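Local coordinates for protein beta subunit of photoactivated adenylyl cyclase (Beggiatoa sp. PS, PDB 5M2A) that senses blue light through a flavin-binding BLUF domain and, when photoactivated, probably makes cyclic AMP from ATP with its adenylyl cyclase catalytic domain, at residues T342-I345 with R346-E350. Sequence-based numbering, arbitrary orientation. Where two conformers were deposited one is given.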
loop_
_atom_site.group_PDB
_atom_site.type_symbol
_atom_site.label_atom_id
_atom_site.label_comp_id
_atom_site.label_asym_id
_atom_site.label_seq_id
_atom_site.Cartn_x
_atom_site.Cartn_y
_atom_site.Cartn_z
ATOM N N THR A 342 13.469 4.224 -28.756
ATOM C CA THR A 342 12.152 3.596 -28.762
ATOM C C THR A 342 11.932 2.778 -30.029
ATOM O O THR A 342 11.246 1.752 -29.992
ATOM C CB THR A 342 11.054 4.651 -28.612
ATOM O OG1 THR A 342 11.123 5.575 -29.703
ATOM C CG2 THR A 342 11.216 5.410 -27.302
ATOM N N GLN A 343 12.515 3.216 -31.155
ATOM C CA GLN A 343 12.456 2.436 -32.392
ATOM C C GLN A 343 13.301 1.172 -32.290
ATOM O O GLN A 343 12.925 0.117 -32.820
ATOM C CB GLN A 343 12.951 3.269 -33.577
ATOM C CG GLN A 343 12.166 4.518 -33.914
ATOM C CD GLN A 343 12.853 5.322 -35.012
ATOM O OE1 GLN A 343 13.782 4.836 -35.662
ATOM N NE2 GLN A 343 12.408 6.557 -35.216
ATOM N N LEU A 344 14.480 1.282 -31.674
ATOM C CA LEU A 344 15.329 0.119 -31.449
ATOM C C LEU A 344 14.639 -0.897 -30.548
ATOM O O LEU A 344 14.730 -2.107 -30.776
ATOM C CB LEU A 344 16.654 0.559 -30.830
ATOM C CG LEU A 344 17.593 -0.561 -30.375
ATOM C CD1 LEU A 344 18.293 -1.173 -31.584
ATOM C CD2 LEU A 344 18.594 -0.045 -29.364
ATOM N N ILE A 345 13.946 -0.425 -29.515
ATOM C CA ILE A 345 13.225 -1.335 -28.627
ATOM C C ILE A 345 12.177 -2.121 -29.409
ATOM O O ILE A 345 12.129 -3.357 -29.353
ATOM C CB ILE A 345 12.621 -0.545 -27.452
ATOM C CG1 ILE A 345 13.766 -0.016 -26.585
ATOM C CG2 ILE A 345 11.652 -1.400 -26.659
ATOM C CD1 ILE A 345 13.343 0.890 -25.424
ATOM N N ARG A 346 11.367 -1.425 -30.208
ATOM C CA ARG A 346 10.363 -2.112 -31.009
ATOM C C ARG A 346 11.010 -3.066 -32.012
ATOM O O ARG A 346 10.567 -4.207 -32.170
ATOM C CB ARG A 346 9.472 -1.095 -31.722
ATOM C CG ARG A 346 8.496 -1.720 -32.706
ATOM C CD ARG A 346 7.413 -0.736 -33.112
ATOM N NE ARG A 346 6.597 -0.340 -31.968
ATOM C CZ ARG A 346 5.566 -1.041 -31.509
ATOM N NH1 ARG A 346 5.222 -2.178 -32.096
ATOM N NH2 ARG A 346 4.881 -0.606 -30.460
ATOM N N GLN A 347 12.074 -2.625 -32.683
ATOM C CA GLN A 347 12.714 -3.476 -33.681
ATOM C C GLN A 347 13.420 -4.664 -33.032
ATOM O O GLN A 347 13.444 -5.763 -33.598
ATOM C CB GLN A 347 13.686 -2.653 -34.527
ATOM C CG GLN A 347 12.987 -1.718 -35.501
ATOM C CD GLN A 347 13.956 -0.958 -36.389
ATOM O OE1 GLN A 347 15.013 -0.517 -35.941
ATOM N NE2 GLN A 347 13.596 -0.803 -37.656
ATOM N N THR A 348 14.009 -4.467 -31.850
ATOM C CA THR A 348 14.610 -5.590 -31.134
ATOM C C THR A 348 13.560 -6.645 -30.801
ATOM O O THR A 348 13.817 -7.851 -30.903
ATOM C CB THR A 348 15.299 -5.099 -29.859
ATOM O OG1 THR A 348 16.370 -4.212 -30.205
ATOM C CG2 THR A 348 15.860 -6.268 -29.062
ATOM N N LEU A 349 12.363 -6.204 -30.413
ATOM C CA LEU A 349 11.290 -7.113 -30.031
ATOM C C LEU A 349 10.485 -7.625 -31.216
ATOM O O LEU A 349 9.639 -8.504 -31.029
ATOM C CB LEU A 349 10.352 -6.424 -29.039
ATOM C CG LEU A 349 10.983 -6.039 -27.700
ATOM C CD1 LEU A 349 9.992 -5.270 -26.843
ATOM C CD2 LEU A 349 11.466 -7.284 -26.983
ATOM N N GLU A 350 10.716 -7.094 -32.417
ATOM C CA GLU A 350 10.079 -7.625 -33.615
ATOM C C GLU A 350 10.680 -8.980 -33.972
ATOM O O GLU A 350 11.901 -9.118 -34.096
ATOM C CB GLU A 350 10.247 -6.660 -34.792
ATOM C CG GLU A 350 9.400 -5.402 -34.733
ATOM C CD GLU A 350 7.916 -5.682 -34.856
ATOM O OE1 GLU A 350 7.545 -6.745 -35.402
ATOM O OE2 GLU A 350 7.113 -4.837 -34.404
#
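The flat peptide carbonyl of Leu344 is approached on both faces by Thr348, whose N lies on one side of the plane and whose OG1 lies on the other. This i-to-i+4 pairing belongs to the last turns of the alpha-helix 338-349, at the C-terminal end of the chain, and adds a side-chain bond to the i-to-i+4 backbone bonds of the helix. Thr348 N donates to Leu344 O at 2.7 Å, tilted 24° from the carbonyl plane; Thr348 OG1 gives its proton to the same oxygen, also at 2.7 Å, from 40° out of the plane. Thr348 can do this because its OG1 is turned beside its own backbone N (chi1 -63°) and thus back over the preceding turn. A valine at this position would probably deprive Leu344 O of its second donor, leaving that face of the carbonyl without the hydroxyl's grip. The side chain of Leu344 slants across the hydroxyl, CD1 lying 3.9 Å from Thr348 OG1. On the flank facing helix 164-170 of the adenylyl cyclase catalytic domain, Ile345 CG2 meets Leu349 CD1 at 4.2 Å, and Ile345 and Leu349 pack on Leu167 and Lys170, respectively. The guanidinium of Arg346 forms a salt bridge with Glu169 of that helix, while Glu350 pairs with Lys170. One residue earlier than Thr348, the aliphatic part of Gln347 leans on the previous turn, its CG 3.2 Å from Gln343 O, the acceptor of Gln347 N.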